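Local coordinates for protein SusD homolog (Bacteroides thetaiotaomicron, PDB 3SGH) that probably binds glycans at the outer membrane as a SusD-like lipoprotein, presenting them for uptake by a partner transporter, at residues P136-E140 with Q141-H145; N252-L255 with V256-N260; D421-N424 with G425-F429. One frame throughout, in Å; residues are numbered along the deposited sequence.

Contact 1 (P136-E140 with Q141-H145)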
loop_
_atom_site.group_PDB
_atom_site.type_symbol
_atom_site.label_atom_id
_atom_site.label_comp_id
_atom_site.label_asym_id
_atom_site.label_seq_id
_atom_site.Cartn_x
_atom_site.Cartn_y
_atom_site.Cartn_z
ATOM N N PRO A 136 7.640 -3.483 25.456
ATOM C CA PRO A 136 7.182 -4.782 24.976
ATOM C C PRO A 136 6.397 -4.733 23.678
ATOM O O PRO A 136 5.732 -3.713 23.338
ATOM C CB PRO A 136 6.287 -5.291 26.125
ATOM C CG PRO A 136 6.825 -4.618 27.318
ATOM C CD PRO A 136 7.192 -3.230 26.834
ATOM N N TYR A 137 6.497 -5.827 22.935
ATOM C CA TYR A 137 5.787 -5.954 21.662
ATOM C C TYR A 137 4.371 -6.452 21.915
ATOM O O TYR A 137 4.159 -7.275 22.778
ATOM C CB TYR A 137 6.506 -6.923 20.706
ATOM C CG TYR A 137 7.707 -6.319 19.969
ATOM C CD1 TYR A 137 8.730 -5.648 20.662
ATOM C CD2 TYR A 137 7.810 -6.395 18.577
ATOM C CE1 TYR A 137 9.825 -5.097 19.980
ATOM C CE2 TYR A 137 8.900 -5.844 17.909
ATOM C CZ TYR A 137 9.913 -5.205 18.631
ATOM O OH TYR A 137 10.999 -4.645 17.990
ATOM N N ASP A 138 3.404 -5.929 21.155
ATOM C CA ASP A 138 2.071 -6.564 21.043
ATOM C C ASP A 138 2.158 -7.696 19.992
ATOM O O ASP A 138 2.814 -7.543 18.943
ATOM C CB ASP A 138 1.026 -5.578 20.523
ATOM C CG ASP A 138 0.699 -4.449 21.510
ATOM O OD1 ASP A 138 1.027 -4.551 22.691
ATOM O OD2 ASP A 138 0.111 -3.443 21.051
ATOM N N ASN A 139 1.478 -8.814 20.223
ATOM C CA ASN A 139 1.324 -9.752 19.120
ATOM C C ASN A 139 0.361 -9.149 18.101
ATOM O O ASN A 139 -0.241 -8.102 18.347
ATOM C CB ASN A 139 0.944 -11.149 19.603
ATOM C CG ASN A 139 -0.447 -11.242 20.186
ATOM O OD1 ASN A 139 -1.279 -10.381 20.005
ATOM N ND2 ASN A 139 -0.688 -12.303 20.897
ATOM N N GLU A 140 0.277 -9.751 16.925
ATOM C CA GLU A 140 -0.454 -9.132 15.848
ATOM C C GLU A 140 -1.945 -9.016 16.178
ATOM O O GLU A 140 -2.530 -7.966 15.981
ATOM C CB GLU A 140 -0.205 -9.864 14.547
ATOM C CG GLU A 140 1.251 -9.688 14.040
ATOM C CD GLU A 140 1.592 -10.690 12.954
ATOM O OE1 GLU A 140 1.201 -10.408 11.805
ATOM O OE2 GLU A 140 2.227 -11.753 13.238
ATOM N N GLN A 141 -2.562 -10.044 16.750
ATOM C CA GLN A 141 -3.960 -9.866 17.147
ATOM C C GLN A 141 -4.140 -8.628 18.036
ATOM O O GLN A 141 -5.074 -7.831 17.840
ATOM C CB GLN A 141 -4.549 -11.126 17.822
ATOM C CG GLN A 141 -5.988 -10.926 18.173
ATOM C CD GLN A 141 -6.495 -12.001 19.090
ATOM O OE1 GLN A 141 -5.863 -12.312 20.106
ATOM N NE2 GLN A 141 -7.635 -12.574 18.752
ATOM N N THR A 142 -3.237 -8.445 18.988
ATOM C CA THR A 142 -3.403 -7.397 19.984
ATOM C C THR A 142 -3.261 -6.040 19.354
ATOM O O THR A 142 -4.062 -5.143 19.620
ATOM C CB THR A 142 -2.374 -7.583 21.144
ATOM O OG1 THR A 142 -2.712 -8.796 21.853
ATOM C CG2 THR A 142 -2.412 -6.414 22.105
ATOM N N VAL A 143 -2.249 -5.875 18.503
ATOM C CA VAL A 143 -2.047 -4.553 17.868
ATOM C C VAL A 143 -3.162 -4.235 16.874
ATOM O O VAL A 143 -3.630 -3.125 16.847
ATOM C CB VAL A 143 -0.632 -4.339 17.252
ATOM C CG1 VAL A 143 -0.335 -5.275 16.078
ATOM C CG2 VAL A 143 -0.470 -2.896 16.863
ATOM N N TRP A 144 -3.618 -5.198 16.081
ATOM C CA TRP A 144 -4.724 -4.909 15.175
ATOM C C TRP A 144 -5.965 -4.478 15.959
ATOM O O TRP A 144 -6.606 -3.488 15.623
ATOM C CB TRP A 144 -4.987 -6.105 14.261
ATOM C CG TRP A 144 -3.977 -6.154 13.105
ATOM C CD1 TRP A 144 -2.844 -6.903 13.049
ATOM C CD2 TRP A 144 -3.987 -5.368 11.897
ATOM N NE1 TRP A 144 -2.184 -6.688 11.898
ATOM C CE2 TRP A 144 -2.831 -5.727 11.170
ATOM C CE3 TRP A 144 -4.857 -4.425 11.368
ATOM C CZ2 TRP A 144 -2.537 -5.184 9.919
ATOM C CZ3 TRP A 144 -4.543 -3.843 10.138
ATOM C CH2 TRP A 144 -3.391 -4.215 9.442
ATOM N N HIS A 145 -6.305 -5.221 17.002
ATOM C CA HIS A 145 -7.484 -4.846 17.833
ATOM C C HIS A 145 -7.317 -3.490 18.529
ATOM O O HIS A 145 -8.250 -2.647 18.506
ATOM C CB HIS A 145 -7.815 -5.936 18.834
ATOM C CG HIS A 145 -8.443 -7.152 18.218
ATOM N ND1 HIS A 145 -9.397 -7.901 18.866
ATOM C CD2 HIS A 145 -8.229 -7.765 17.036
ATOM C CE1 HIS A 145 -9.749 -8.920 18.099
ATOM N NE2 HIS A 145 -9.051 -8.864 16.984
HETATM O O HOH W 1 0.299 -9.042 22.949
HETATM O O HOH W 2 -3.638 -13.701 20.579
HETATM O O HOH W 3 -3.558 -12.000 22.056
HETATM O O HOH W 4 0.371 -8.013 10.981
#

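Contact 2 (N252-L255 with V256-N260)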
loop_
_atom_site.group_PDB
_atom_site.type_symbol
_atom_site.label_atom_id
_atom_site.label_comp_id
_atom_site.label_asym_id
_atom_site.label_seq_id
_atom_site.Cartn_x
_atom_site.Cartn_y
_atom_site.Cartn_z
ATOM N N ASN A 252 6.929 -1.094 -13.247
ATOM C CA ASN A 252 7.123 -2.537 -13.075
ATOM C C ASN A 252 6.464 -3.287 -14.235
ATOM O O ASN A 252 5.348 -2.973 -14.679
ATOM C CB ASN A 252 6.530 -2.957 -11.720
ATOM C CG ASN A 252 6.835 -4.382 -11.323
ATOM O OD1 ASN A 252 6.599 -5.331 -12.083
ATOM N ND2 ASN A 252 7.281 -4.557 -10.090
ATOM N N ALA A 253 7.215 -4.262 -14.767
ATOM C CA ALA A 253 6.769 -5.148 -15.819
ATOM C C ALA A 253 5.368 -5.695 -15.602
ATOM O O ALA A 253 4.598 -5.883 -16.541
ATOM C CB ALA A 253 7.748 -6.353 -15.849
ATOM N N CYS A 254 5.063 -6.012 -14.346
ATOM C CA CYS A 254 3.827 -6.682 -13.995
ATOM C C CYS A 254 2.564 -5.810 -14.233
ATOM O O CYS A 254 1.749 -6.164 -15.057
ATOM C CB CYS A 254 3.899 -7.134 -12.534
ATOM S SG CYS A 254 2.459 -8.044 -11.981
ATOM N N LEU A 255 2.451 -4.652 -13.569
ATOM C CA LEU A 255 1.305 -3.788 -13.806
ATOM C C LEU A 255 1.211 -3.361 -15.283
ATOM O O LEU A 255 0.118 -3.375 -15.865
ATOM C CB LEU A 255 1.354 -2.543 -12.922
ATOM C CG LEU A 255 0.142 -1.613 -13.041
ATOM C CD1 LEU A 255 -1.154 -2.331 -12.655
ATOM C CD2 LEU A 255 0.381 -0.305 -12.211
ATOM N N VAL A 256 2.328 -2.994 -15.896
ATOM C CA VAL A 256 2.319 -2.531 -17.298
ATOM C C VAL A 256 1.797 -3.651 -18.215
ATOM O O VAL A 256 0.983 -3.428 -19.101
ATOM C CB VAL A 256 3.724 -2.040 -17.767
ATOM C CG1 VAL A 256 3.690 -1.664 -19.247
ATOM C CG2 VAL A 256 4.204 -0.834 -16.864
ATOM N N SER A 257 2.282 -4.876 -18.020
ATOM C CA SER A 257 1.815 -6.039 -18.814
ATOM C C SER A 257 0.328 -6.364 -18.624
ATOM O O SER A 257 -0.397 -6.677 -19.599
ATOM C CB SER A 257 2.656 -7.285 -18.482
ATOM O OG SER A 257 3.974 -7.073 -18.945
ATOM N N TYR A 258 -0.172 -6.305 -17.399
ATOM C CA TYR A 258 -1.609 -6.493 -17.231
ATOM C C TYR A 258 -2.374 -5.428 -18.055
ATOM O O TYR A 258 -3.314 -5.726 -18.804
ATOM C CB TYR A 258 -2.021 -6.343 -15.780
ATOM C CG TYR A 258 -2.015 -7.627 -14.916
ATOM C CD1 TYR A 258 -0.852 -8.183 -14.423
ATOM C CD2 TYR A 258 -3.215 -8.226 -14.585
ATOM C CE1 TYR A 258 -0.895 -9.319 -13.582
ATOM C CE2 TYR A 258 -3.260 -9.316 -13.770
ATOM C CZ TYR A 258 -2.107 -9.870 -13.286
ATOM O OH TYR A 258 -2.209 -10.939 -12.432
HETATM N N MSE A 259 -1.964 -4.175 -17.908
HETATM C CA MSE A 259 -2.612 -3.060 -18.600
HETATM C C MSE A 259 -2.428 -3.041 -20.130
HETATM O O MSE A 259 -3.349 -2.652 -20.855
HETATM C CB MSE A 259 -2.153 -1.763 -17.950
HETATM C CG MSE A 259 -2.662 -1.641 -16.506
HETATM SE SE MSE A 259 -2.067 -0.028 -15.640
HETATM C CE MSE A 259 -3.301 1.218 -16.524
ATOM N N ASN A 260 -1.299 -3.529 -20.633
ATOM C CA ASN A 260 -1.101 -3.686 -22.084
ATOM C C ASN A 260 -2.091 -4.739 -22.646
ATOM O O ASN A 260 -2.716 -4.527 -23.687
ATOM C CB ASN A 260 0.334 -4.081 -22.422
ATOM C CG ASN A 260 1.298 -2.897 -22.463
ATOM O OD1 ASN A 260 0.895 -1.755 -22.667
ATOM N ND2 ASN A 260 2.594 -3.190 -22.340
#

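Contact 3 (D421-N424 with G425-F429)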
loop_
_atom_site.group_PDB
_atom_site.type_symbol
_atom_site.label_atom_id
_atom_site.label_comp_id
_atom_site.label_asym_id
_atom_site.label_seq_id
_atom_site.Cartn_x
_atom_site.Cartn_y
_atom_site.Cartn_z
ATOM N N ASP A 421 0.599 2.598 -5.176
ATOM C CA ASP A 421 0.320 2.256 -3.779
ATOM C C ASP A 421 1.345 1.177 -3.430
ATOM O O ASP A 421 1.354 0.125 -4.061
ATOM C CB ASP A 421 -1.085 1.728 -3.630
ATOM C CG ASP A 421 -1.442 1.399 -2.180
ATOM O OD1 ASP A 421 -0.650 0.716 -1.487
ATOM O OD2 ASP A 421 -2.530 1.828 -1.780
ATOM N N PRO A 422 2.217 1.439 -2.462
ATOM C CA PRO A 422 3.332 0.512 -2.210
ATOM C C PRO A 422 2.946 -0.818 -1.623
ATOM O O PRO A 422 3.682 -1.784 -1.786
ATOM C CB PRO A 422 4.197 1.256 -1.212
ATOM C CG PRO A 422 3.302 2.193 -0.513
ATOM C CD PRO A 422 2.252 2.616 -1.582
HETATM N N MSE A 423 1.808 -0.859 -0.931
HETATM C CA MSE A 423 1.415 -2.000 -0.121
HETATM C C MSE A 423 0.216 -2.787 -0.639
HETATM O O MSE A 423 0.145 -3.977 -0.392
HETATM C CB MSE A 423 1.170 -1.571 1.320
HETATM C CG MSE A 423 0.718 -2.671 2.286
HETATM SE SE MSE A 423 1.938 -4.139 2.262
HETATM C CE MSE A 423 3.143 -3.518 3.702
ATOM N N ASN A 424 -0.724 -2.151 -1.330
ATOM C CA ASN A 424 -1.993 -2.831 -1.667
ATOM C C ASN A 424 -1.788 -4.170 -2.364
ATOM O O ASN A 424 -2.375 -5.215 -1.968
ATOM C CB ASN A 424 -2.886 -1.964 -2.546
ATOM C CG ASN A 424 -4.162 -2.657 -2.880
ATOM O OD1 ASN A 424 -4.953 -2.958 -1.984
ATOM N ND2 ASN A 424 -4.369 -2.977 -4.162
ATOM N N GLY A 425 -0.969 -4.152 -3.403
ATOM C CA GLY A 425 -0.721 -5.381 -4.158
ATOM C C GLY A 425 -0.128 -6.507 -3.317
ATOM O O GLY A 425 -0.604 -7.636 -3.356
ATOM N N TRP A 426 0.930 -6.179 -2.565
ATOM C CA TRP A 426 1.649 -7.185 -1.794
ATOM C C TRP A 426 0.752 -7.728 -0.686
ATOM O O TRP A 426 0.778 -8.923 -0.390
ATOM C CB TRP A 426 2.907 -6.587 -1.223
ATOM C CG TRP A 426 3.781 -7.593 -0.578
ATOM C CD1 TRP A 426 3.875 -8.918 -0.877
ATOM C CD2 TRP A 426 4.756 -7.326 0.416
ATOM N NE1 TRP A 426 4.808 -9.496 -0.101
ATOM C CE2 TRP A 426 5.368 -8.548 0.719
ATOM C CE3 TRP A 426 5.143 -6.181 1.110
ATOM C CZ2 TRP A 426 6.354 -8.674 1.699
ATOM C CZ3 TRP A 426 6.149 -6.286 2.059
ATOM C CH2 TRP A 426 6.754 -7.545 2.329
ATOM N N ALA A 427 -0.016 -6.837 -0.071
ATOM C CA ALA A 427 -0.911 -7.240 1.002
ATOM C C ALA A 427 -2.028 -8.154 0.490
ATOM O O ALA A 427 -2.247 -9.249 1.046
ATOM C CB ALA A 427 -1.497 -6.043 1.724
ATOM N N ASP A 428 -2.706 -7.751 -0.580
ATOM C CA ASP A 428 -3.790 -8.586 -1.172
ATOM C C ASP A 428 -3.226 -9.902 -1.709
ATOM O O ASP A 428 -3.854 -10.978 -1.552
ATOM C CB ASP A 428 -4.595 -7.832 -2.265
ATOM C CG ASP A 428 -5.586 -6.793 -1.682
ATOM O OD1 ASP A 428 -5.720 -6.696 -0.429
ATOM O OD2 ASP A 428 -6.263 -6.099 -2.485
ATOM N N PHE A 429 -2.040 -9.887 -2.289
ATOM C CA PHE A 429 -1.452 -11.133 -2.764
ATOM C C PHE A 429 -1.157 -12.097 -1.559
ATOM O O PHE A 429 -1.449 -13.291 -1.617
ATOM C CB PHE A 429 -0.217 -10.900 -3.609
ATOM C CG PHE A 429 0.497 -12.198 -3.972
ATOM C CD1 PHE A 429 -0.017 -13.030 -4.954
ATOM C CD2 PHE A 429 1.615 -12.608 -3.265
ATOM C CE1 PHE A 429 0.589 -14.231 -5.243
ATOM C CE2 PHE A 429 2.245 -13.820 -3.541
ATOM C CZ PHE A 429 1.722 -14.636 -4.546
HETATM O O HOH W 5 -0.072 -1.921 -5.006
HETATM O O HOH W 6 -5.816 -5.359 -4.898
HETATM O O HOH W 7 -4.718 -4.244 0.407
#

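Contact 1 (P136-E140 with Q141-H145)
N139 OD1 is gripped by two donors of T142, the backbone N at 2.9 Å and the hydroxyl OG1 at 2.8 Å. The two bonds differ in direction: the amide of T142 comes almost straight at the end of the carbonyl, with a C=O...N angle of 168°, whereas OG1 stands above the carbonyl plane, 40° out of it. The side chain of N139 can reach forward in this way because CG sits between its own backbone N and carbonyl carbon, chi1 69°, which swings the amide over the first turn. One water accepts from N139 N and donates to T142 OG1; another accepts from N139 ND2 at 3.1 Å and donates to Q141 OE1, while Q141 NE2 is bound by E203. With OD1 and ND2 both engaged, the flip of the amide is fixed. Behind this polar cap, the CG2 methyl of T142 lies 3.7 Å from D138 CG, the two side chains crossing at about a right angle, and D138 CB meets V143 CB at 3.9 Å. D138 OD1 is hydrogen-bonded to T126 OG1. On another flank, E140 OE1 receives a water at 2.7 Å that in turn accepts from W144 NE1 in the indole plane; E140 OE1 also takes the backbone N of W490, so this oxygen of a buried glutamate has two donors. The CD1 edge of the same indole rests against E140 O, only 3.1 Å away, and this carbonyl also receives W144 N. Taken with the bond from V143 N to N139 O, the geometry is that of an asparagine N-cap opening helix 140-162, a long helix, consistent with the alpha-alpha superhelix of SusD-like proteins.

Contact 2 (N252-L255 with V256-N260)
An asparagine N-cap starts helix 253-261, directly after strand 249-251, and the first two turns of that helix make up the contact. V256 N reaches back to N252 O over a fairly long 3.3 Å, and the CG2 methyl of V256 lies equally close to that oxygen. The cap itself is the bond from C254 N to N252 OD1, 2.8 Å long, with the donor in the carbonyl plane on a lone pair. The amide nitrogen of N252 meanwhile binds V50 O, on the strand that pairs with 249-251, so one side chain joins the helix start to the small antiparallel sheet. One turn on, A253 O accepts twice from S257: from N and, at 2.8 Å, from OG, the two donors arriving from opposite faces of the carbonyl plane. The hydroxyl can fold back onto the helix because OG lies anti to the carbonyl carbon, chi1 -67°. This serine-to-backbone bond within a helix gives the hydroxyl of a buried residue an acceptor one turn back. C254 SG touches Y258 CE1 at 3.9 Å, an oblique sulfur-aromatic contact with SG 69° off the ring normal. C254 O meets the same ring at its edge, in plane, while W415 of helix 403-417 packs edge-to-face with it. On a separate flank, L255 CG and CD1 press against the selenium of M259, a selenomethionine, with CG to SE 3.8 Å. CG of M259 lies anti to the carbonyl carbon (chi1 -66°) and the chain runs on extended at chi2, which sets the selenium beside L255, a residue that also packs on W415 and I416.

Contact 3 (D421-N424 with G425-F429)
M423, a selenomethionine, packs its selenium between the A427 methyl and the W426 indole, 4.0 Å from both A427 CB and W426 CE3. This is the apolar, close-packed flank: the Met-aromatic contact is oblique, SE lying 58° off the normal of the six-membered ring, and the bend at chi2, 54°, brings the selenium round to both partners. Helix 100-120 covers M423 through L115, S118 and L119. The turn into helix 424-432 is capped by D421, whose OD1 takes M423 N nearly along its C-O axis and N424 N from above the carboxylate plane. A helical bond follows, A427 N to M423 O at 2.9 Å. Water occupies the other flank. N424 OD1 and D428 OD2 are both acceptors 3.4 Å apart, with amide and carboxylate planes 74° from each other, and a water links the two side chains instead, accepting from N424 ND2 at 2.9 Å and donating to D428 OD2. K414 and R431 form salt bridges with the two D428 oxygens. An alanine in place of N424 would probably leave that water without its amide donor and break the water-mediated link from the helix start to the D428 carboxylate.

How the contacts relate
From the N terminus the chain meets the contacts in series; none nests in or crosses another. Contact 1 ends the loop after helix 100-120 and starts helix 140-162. Contact 2 marks the passage from strand 249-251 into helix 253-261, on the opposite side of the chain's centre, with about 36 Å between the two contact centres. Contact 3 turns the loop after helix 403-417 into helix 424-432 and lies near the middle, its centre about 21 Å from that of contact 1 and 15 Å from that of contact 2. No two contacts touch, but helix 100-120 packs on both contacts 1 and 3, and helix 403-417 on both 2 and 3.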